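Side-chain contacts in hydrogenase maturation factor (Thermoanaerobacter tengcongensis, PDB 3VTI), which probably helps mature [NiFe]-hydrogenases, receiving a carbamoyl group from HypF on a sulfur atom and dehydrating it to a nitrile in an ATP-dependent step: residues K40-F43 against D48-K51; L167-P172 against K234-F239; G219-E224 against G297-V302. All blocks are in the same frame, centred on the assembly; numbering follows the deposited sequence.

Contact 1 (K40-F43 against D48-K51); sequences KPLF and DIGK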
loop_
_atom_site.group_PDB
_atom_site.type_symbol
_atom_site.label_atom_id
_atom_site.label_comp_id
_atom_site.label_asym_id
_atom_site.label_seq_id
_atom_site.Cartn_x
_atom_site.Cartn_y
_atom_site.Cartn_z
ATOM N N LYS C 40 8.082 -1.476 6.871
ATOM C CA LYS C 40 9.314 -1.857 6.177
ATOM C C LYS C 40 10.455 -1.879 7.203
ATOM O O LYS C 40 10.615 -0.921 7.972
ATOM C CB LYS C 40 9.648 -0.898 5.025
ATOM C CG LYS C 40 8.747 -1.007 3.783
ATOM C CD LYS C 40 8.546 -2.455 3.333
ATOM C CE LYS C 40 7.785 -2.547 2.029
ATOM N NZ LYS C 40 6.466 -1.883 2.065
ATOM N N PRO C 41 11.248 -2.968 7.230
ATOM C CA PRO C 41 11.216 -4.107 6.313
ATOM C C PRO C 41 10.107 -5.111 6.643
ATOM O O PRO C 41 9.600 -5.131 7.762
ATOM C CB PRO C 41 12.593 -4.742 6.516
ATOM C CG PRO C 41 12.934 -4.444 7.942
ATOM C CD PRO C 41 12.189 -3.187 8.345
ATOM N N LEU C 42 9.744 -5.939 5.673
ATOM C CA LEU C 42 8.650 -6.893 5.830
ATOM C C LEU C 42 9.015 -8.020 6.787
ATOM O O LEU C 42 8.138 -8.617 7.411
ATOM C CB LEU C 42 8.266 -7.482 4.473
ATOM C CG LEU C 42 7.955 -6.497 3.345
ATOM C CD1 LEU C 42 8.042 -7.193 2.001
ATOM C CD2 LEU C 42 6.599 -5.822 3.542
ATOM N N PHE C 43 10.312 -8.305 6.864
ATOM C CA PHE C 43 10.868 -9.317 7.753
ATOM C C PHE C 43 11.894 -8.655 8.665
ATOM O O PHE C 43 12.883 -8.077 8.200
ATOM C CB PHE C 43 11.522 -10.448 6.947
ATOM C CG PHE C 43 10.619 -11.049 5.911
ATOM C CD1 PHE C 43 10.618 -10.564 4.605
ATOM C CD2 PHE C 43 9.757 -12.093 6.241
ATOM C CE1 PHE C 43 9.772 -11.107 3.646
ATOM C CE2 PHE C 43 8.908 -12.642 5.287
ATOM C CZ PHE C 43 8.918 -12.149 3.988
ATOM N N ASP C 48 7.389 -10.590 11.252
ATOM C CA ASP C 48 7.215 -10.126 9.884
ATOM C C ASP C 48 5.833 -9.487 9.716
ATOM O O ASP C 48 5.015 -9.534 10.637
ATOM C CB ASP C 48 7.448 -11.263 8.875
ATOM C CG ASP C 48 6.531 -12.444 9.096
ATOM O OD1 ASP C 48 7.043 -13.584 9.193
ATOM O OD2 ASP C 48 5.301 -12.234 9.159
ATOM N N ILE C 49 5.580 -8.906 8.540
ATOM C CA ILE C 49 4.323 -8.204 8.256
ATOM C C ILE C 49 3.085 -9.093 8.431
ATOM O O ILE C 49 2.009 -8.605 8.777
ATOM C CB ILE C 49 4.345 -7.546 6.843
ATOM C CG1 ILE C 49 3.122 -6.629 6.637
ATOM C CG2 ILE C 49 4.492 -8.609 5.737
ATOM C CD1 ILE C 49 3.250 -5.645 5.479
ATOM N N GLY C 50 3.250 -10.394 8.198
ATOM C CA GLY C 50 2.159 -11.355 8.304
ATOM C C GLY C 50 1.697 -11.576 9.730
ATOM O O GLY C 50 0.493 -11.518 10.018
ATOM N N LYS C 51 2.654 -11.826 10.627
ATOM C CA LYS C 51 2.359 -12.057 12.034
ATOM C C LYS C 51 1.760 -10.791 12.628
ATOM O O LYS C 51 0.835 -10.838 13.449
ATOM C CB LYS C 51 3.630 -12.441 12.786
ATOM C CG LYS C 51 3.374 -12.927 14.186
ATOM C CD LYS C 51 4.661 -13.338 14.889
ATOM C CE LYS C 51 4.346 -13.923 16.267
ATOM N NZ LYS C 51 5.540 -13.967 17.160
#

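Contact 2 (L167-P172 against K234-F239); sequences LQFDTP and KSACEF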
loop_
_atom_site.group_PDB
_atom_site.type_symbol
_atom_site.label_atom_id
_atom_site.label_comp_id
_atom_site.label_asym_id
_atom_site.label_seq_id
_atom_site.Cartn_x
_atom_site.Cartn_y
_atom_site.Cartn_z
ATOM N N LEU C 167 20.953 0.341 11.965
ATOM C CA LEU C 167 21.616 0.738 13.194
ATOM C C LEU C 167 22.056 -0.489 13.976
ATOM O O LEU C 167 21.228 -1.265 14.463
ATOM C CB LEU C 167 20.674 1.594 14.049
ATOM C CG LEU C 167 19.953 2.764 13.373
ATOM C CD1 LEU C 167 18.868 3.294 14.278
ATOM C CD2 LEU C 167 20.923 3.865 13.007
ATOM N N GLN C 168 23.368 -0.667 14.082
ATOM C CA GLN C 168 23.932 -1.768 14.856
ATOM C C GLN C 168 23.981 -1.392 16.335
ATOM O O GLN C 168 24.413 -0.295 16.691
ATOM C CB GLN C 168 25.331 -2.136 14.332
ATOM C CG GLN C 168 26.026 -3.284 15.078
ATOM C CD GLN C 168 25.298 -4.615 14.950
ATOM O OE1 GLN C 168 25.376 -5.282 13.914
ATOM N NE2 GLN C 168 24.602 -5.015 16.012
ATOM N N PHE C 169 23.509 -2.298 17.187
ATOM C CA PHE C 169 23.590 -2.104 18.636
ATOM C C PHE C 169 24.402 -3.213 19.291
ATOM O O PHE C 169 24.621 -4.271 18.694
ATOM C CB PHE C 169 22.197 -2.017 19.260
ATOM C CG PHE C 169 21.407 -0.819 18.819
ATOM C CD1 PHE C 169 21.904 0.468 19.004
ATOM C CD2 PHE C 169 20.157 -0.975 18.230
ATOM C CE1 PHE C 169 21.166 1.580 18.596
ATOM C CE2 PHE C 169 19.414 0.131 17.824
ATOM C CZ PHE C 169 19.919 1.407 18.005
ATOM N N ASP C 170 24.843 -2.960 20.520
ATOM C CA ASP C 170 25.603 -3.934 21.299
ATOM C C ASP C 170 24.796 -5.218 21.518
ATOM O O ASP C 170 25.360 -6.314 21.553
ATOM C CB ASP C 170 26.043 -3.320 22.634
ATOM C CG ASP C 170 26.982 -2.124 22.454
ATOM O OD1 ASP C 170 26.814 -1.108 23.175
ATOM O OD2 ASP C 170 27.886 -2.204 21.588
ATOM N N THR C 171 23.478 -5.062 21.649
ATOM C CA THR C 171 22.539 -6.179 21.741
ATOM C C THR C 171 21.483 -6.067 20.618
ATOM O O THR C 171 20.854 -5.012 20.459
ATOM C CB THR C 171 21.821 -6.191 23.118
ATOM O OG1 THR C 171 22.698 -5.672 24.125
ATOM C CG2 THR C 171 21.371 -7.602 23.501
ATOM N N PRO C 172 21.286 -7.146 19.832
ATOM C CA PRO C 172 20.190 -7.106 18.860
ATOM C C PRO C 172 18.834 -6.995 19.573
ATOM O O PRO C 172 18.627 -7.602 20.633
ATOM C CB PRO C 172 20.318 -8.446 18.121
ATOM C CG PRO C 172 21.095 -9.329 19.044
ATOM C CD PRO C 172 22.026 -8.420 19.784
ATOM N N LYS C 234 16.694 0.379 26.448
ATOM C CA LYS C 234 17.088 1.495 27.301
ATOM C C LYS C 234 18.306 2.249 26.746
ATOM O O LYS C 234 18.245 3.462 26.544
ATOM C CB LYS C 234 17.369 0.989 28.717
ATOM C CG LYS C 234 17.630 2.069 29.760
ATOM C CD LYS C 234 18.087 1.429 31.065
ATOM C CE LYS C 234 18.356 2.465 32.155
ATOM N NZ LYS C 234 17.092 3.071 32.672
ATOM N N SER C 235 19.395 1.529 26.485
ATOM C CA SER C 235 20.624 2.171 26.012
ATOM C C SER C 235 20.592 2.561 24.524
ATOM O O SER C 235 21.271 3.503 24.122
ATOM C CB SER C 235 21.864 1.335 26.358
ATOM O OG SER C 235 21.904 0.134 25.628
ATOM N N ALA C 236 19.806 1.847 23.721
ATOM C CA ALA C 236 19.601 2.221 22.326
ATOM C C ALA C 236 18.959 3.609 22.240
ATOM O O ALA C 236 19.407 4.469 21.463
ATOM C CB ALA C 236 18.746 1.194 21.621
ATOM N N CYS C 237 17.915 3.811 23.049
ATOM C CA CYS C 237 17.232 5.092 23.176
ATOM C C CYS C 237 18.128 6.156 23.817
ATOM O O CYS C 237 18.088 7.316 23.422
ATOM C CB CYS C 237 15.949 4.933 24.005
ATOM S SG CYS C 237 14.626 3.939 23.236
ATOM N N GLU C 238 18.923 5.756 24.807
ATOM C CA GLU C 238 19.797 6.682 25.527
ATOM C C GLU C 238 20.933 7.168 24.625
ATOM O O GLU C 238 21.507 8.236 24.847
ATOM C CB GLU C 238 20.360 6.018 26.786
ATOM C CG GLU C 238 20.603 6.973 27.946
ATOM C CD GLU C 238 21.889 7.772 27.805
ATOM O OE1 GLU C 238 21.899 8.952 28.203
ATOM O OE2 GLU C 238 22.890 7.223 27.293
ATOM N N PHE C 239 21.252 6.380 23.605
ATOM C CA PHE C 239 22.292 6.743 22.661
ATOM C C PHE C 239 21.812 7.750 21.638
ATOM O O PHE C 239 22.607 8.505 21.103
ATOM C CB PHE C 239 22.823 5.507 21.947
ATOM C CG PHE C 239 23.851 4.751 22.730
ATOM C CD1 PHE C 239 24.518 5.353 23.792
ATOM C CD2 PHE C 239 24.168 3.441 22.387
ATOM C CE1 PHE C 239 25.475 4.660 24.512
ATOM C CE2 PHE C 239 25.127 2.735 23.094
ATOM C CZ PHE C 239 25.786 3.345 24.162
#

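Contact 3 (G219-E224 against G297-V302); sequences GIKIYE and GTSRIV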
loop_
_atom_site.group_PDB
_atom_site.type_symbol
_atom_site.label_atom_id
_atom_site.label_comp_id
_atom_site.label_asym_id
_atom_site.label_seq_id
_atom_site.Cartn_x
_atom_site.Cartn_y
_atom_site.Cartn_z
ATOM N N GLY C 219 -6.509 12.812 34.318
ATOM C CA GLY C 219 -5.061 12.855 34.156
ATOM C C GLY C 219 -4.437 11.537 34.552
ATOM O O GLY C 219 -5.102 10.691 35.148
ATOM N N ILE C 220 -3.169 11.348 34.205
ATOM C CA ILE C 220 -2.460 10.110 34.539
ATOM C C ILE C 220 -1.035 10.392 35.001
ATOM O O ILE C 220 -0.280 11.125 34.342
ATOM C CB ILE C 220 -2.452 9.079 33.369
ATOM C CG1 ILE C 220 -3.885 8.724 32.957
ATOM C CG2 ILE C 220 -1.724 7.800 33.792
ATOM C CD1 ILE C 220 -3.999 7.648 31.904
ATOM N N LYS C 221 -0.695 9.799 36.128
ATOM C CA LYS C 221 0.630 9.886 36.647
ATOM C C LYS C 221 1.323 8.559 36.596
ATOM O O LYS C 221 0.853 7.589 37.121
ATOM C CB LYS C 221 0.601 10.398 38.071
ATOM C CG LYS C 221 1.962 10.614 38.656
ATOM C CD LYS C 221 1.900 11.565 39.811
ATOM C CE LYS C 221 1.874 13.000 39.365
ATOM N NZ LYS C 221 3.094 13.717 39.757
ATOM N N ILE C 222 2.463 8.540 35.943
ATOM C CA ILE C 222 3.305 7.348 35.918
ATOM C C ILE C 222 4.648 7.531 36.645
ATOM O O ILE C 222 5.076 8.653 36.949
ATOM C CB ILE C 222 3.506 6.787 34.488
ATOM C CG1 ILE C 222 4.252 7.787 33.598
ATOM C CG2 ILE C 222 2.161 6.382 33.887
ATOM C CD1 ILE C 222 4.614 7.249 32.210
ATOM N N TYR C 223 5.301 6.408 36.929
ATOM C CA TYR C 223 6.519 6.400 37.733
ATOM C C TYR C 223 7.693 5.828 36.954
ATOM O O TYR C 223 7.670 4.672 36.527
ATOM C CB TYR C 223 6.282 5.674 39.072
ATOM C CG TYR C 223 5.264 6.398 39.931
ATOM C CD1 TYR C 223 5.663 7.353 40.865
ATOM C CD2 TYR C 223 3.894 6.168 39.772
ATOM C CE1 TYR C 223 4.723 8.045 41.640
ATOM C CE2 TYR C 223 2.949 6.851 40.532
ATOM C CZ TYR C 223 3.370 7.787 41.465
ATOM O OH TYR C 223 2.439 8.464 42.215
ATOM N N GLU C 224 8.708 6.665 36.761
ATOM C CA GLU C 224 9.917 6.299 36.024
ATOM C C GLU C 224 10.519 4.959 36.458
ATOM O O GLU C 224 10.725 4.079 35.624
ATOM C CB GLU C 224 10.962 7.412 36.151
ATOM C CG GLU C 224 12.241 7.169 35.364
ATOM C CD GLU C 224 13.207 8.332 35.476
ATOM O OE1 GLU C 224 13.582 8.703 36.622
ATOM O OE2 GLU C 224 13.589 8.871 34.414
ATOM N N GLY C 297 10.623 12.288 43.715
ATOM C CA GLY C 297 9.381 13.048 43.563
ATOM C C GLY C 297 9.494 14.303 42.715
ATOM O O GLY C 297 8.982 15.357 43.095
ATOM N N THR C 298 10.160 14.183 41.565
ATOM C CA THR C 298 10.302 15.292 40.624
ATOM C C THR C 298 9.362 15.093 39.442
ATOM O O THR C 298 9.626 14.298 38.541
ATOM C CB THR C 298 11.753 15.443 40.141
ATOM O OG1 THR C 298 12.605 15.626 41.275
ATOM C CG2 THR C 298 11.902 16.636 39.197
ATOM N N SER C 299 8.262 15.832 39.461
ATOM C CA SER C 299 7.214 15.686 38.467
ATOM C C SER C 299 7.493 16.520 37.210
ATOM O O SER C 299 7.992 17.645 37.296
ATOM C CB SER C 299 5.874 16.080 39.088
ATOM O OG SER C 299 4.791 15.602 38.318
ATOM N N ARG C 300 7.190 15.948 36.047
ATOM C CA ARG C 300 7.215 16.679 34.777
ATOM C C ARG C 300 6.178 16.105 33.811
ATOM O O ARG C 300 5.830 14.923 33.892
ATOM C CB ARG C 300 8.616 16.681 34.146
ATOM C CG ARG C 300 9.149 15.302 33.795
ATOM C CD ARG C 300 10.362 15.371 32.883
ATOM N NE ARG C 300 10.652 14.059 32.303
ATOM C CZ ARG C 300 10.250 13.658 31.097
ATOM N NH1 ARG C 300 9.543 14.471 30.314
ATOM N NH2 ARG C 300 10.562 12.439 30.667
ATOM N N ILE C 301 5.673 16.949 32.913
ATOM C CA ILE C 301 4.691 16.518 31.916
ATOM C C ILE C 301 5.331 15.589 30.890
ATOM O O ILE C 301 6.486 15.777 30.495
ATOM C CB ILE C 301 3.984 17.712 31.193
ATOM C CG1 ILE C 301 4.989 18.623 30.471
ATOM C CG2 ILE C 301 3.126 18.515 32.165
ATOM C CD1 ILE C 301 5.096 18.382 28.965
ATOM N N VAL C 302 4.582 14.575 30.482
ATOM C CA VAL C 302 5.012 13.700 29.410
ATOM C C VAL C 302 4.738 14.426 28.102
ATOM O O VAL C 302 3.630 14.908 27.878
ATOM C CB VAL C 302 4.266 12.350 29.453
ATOM C CG1 VAL C 302 4.679 11.466 28.286
ATOM C CG2 VAL C 302 4.518 11.644 30.790
#

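Contact 1 (K40-F43 against D48-K51)
OD2 of D48, whose CB packs on the F43 ring, is gripped by two backbone amides at the start of helix 49-60. This is an N-cap: K51 N reaches D48 OD2 at 3.1 Å by a nearly straight bond (161°), and G50 N adds a weak one at 2.9 Å to the same D48 OD2. CG of D48 sits between its own backbone N and carbonyl carbon (chi1 58°), which folds the carboxylate back over the first turn. OD1 is taken by S92 of helix 83-100, so three donors fix the rotation of the group, and the helix start would probably favour its charged form.

The capping residue also ends a tight beta-hairpin of strands 43-44 and 47-48, where F43 and D48 form an antiparallel non-hydrogen-bonded pair. Their side chains share one face of the hairpin, and F43 CD2 lies 3.6 Å from D48 CB, with K88 making a cation-pi contact to the ring. One residue further out, I49 N donates to L42 O at 2.8 Å, in the carbonyl plane with a C=O...N angle of 154°. Helix 49-60 thus starts directly from the hairpin, and its last residue, D60, is a magnesium ligand. Beside that bond L42 and I49 run alongside each other, packing against I120 and I122 of strand 120-130 respectively; L42 CD2 touches I49 CD1 at 3.9 Å.

Contact 2 (L167-P172 against K234-F239)
The loop that follows helix 155-164 folds against helix 231-240, and F169 and A236 make the central meeting. The methyl CB of A236 stands over one face of the F169 ring, 3.8 Å from the centroid and only 12° off the ring normal, a CH-pi contact aimed almost at the middle of the ring. F169 CZ is the nearest ring atom, 3.8 Å from A236 CB. With CG of F169 beside its backbone N (chi1 -65°), the ring turns inward, where M158 and S162 of helix 155-164 also pack on it. The contact therefore ties the loop to two helices within the C-terminal AIR synthase-related domain. With an alanine here in place of F169, the methyl of A236 would probably lose the ring that covers it, and a gap would open between loop and helix.

One residue on, D170 reaches over the outer part of the same helix. Its OD1 comes to the edge of the F239 ring, 4.2 Å from F239 CE2, with carboxylate and ring planes 83° apart. The stronger partner lies outside both segments: D170 OD2 forms a salt bridge with a basic side chain of the HypF chain. Behind the loop, Q168 NE2 donates to a lone pair of F169 O at 2.8 Å.

Contact 3 (G219-E224 against G297-V302)
K221 and S299 make the contact; V302 and I222 only shield some surface from each other. NZ of K221 donates a hydrogen bond to S299 OG across 2.9 Å. The lysine leaves its strand extended, CG opposite the backbone N (chi1 -176°), then bends at its third torsion (-81°) and again at its fourth, which carries the ammonium group across the sheet. The stronger partner of K221 NZ is N293 OD1, so the amide oxygen of N293 is shared by the lysine and, weakly, by S299 OG.

N293 belongs to strand 290-293, which runs between the two segments in the mixed sheet of the C-terminal half, parallel to 219-223 and antiparallel to 299-301. The contact thus spans one intervening strand, with the CA atoms of K221 and S299 9.0 Å apart. V302, just past strand 299-301, an outer strand of the sheet within this chain, sends its CB toward the other segment on the face covered by helix 204-216. There V302 CG2 only loosely approaches I222 CD1, at 4.6 Å, with A206 packing on V302 and L209 on I222. I301 makes backbone hydrogen bonds to the HypF chain.

How the contacts relate
Along the chain contact 1 closes first, within the N-terminal AIR synthase-related domain, whereas contacts 2 and 3 interleave further on, strand 219-223 leading into helix 231-240. The centres of contacts 1 and 2 are about 21 Å apart, those of contacts 2 and 3 about 25 Å, and those of contacts 1 and 3, which lie on opposite sides of the chain's centre, about 35 Å. Helix 155-164 links the first pair: P41 of contact 1 and F169 of contact 2 both pack on it, consistent with its lying where the two domains meet. Hairpin, loop-on-helix and a contact across an intervening strand thus combine in one chain, the latter two bordering HypF, away from the magnesium site.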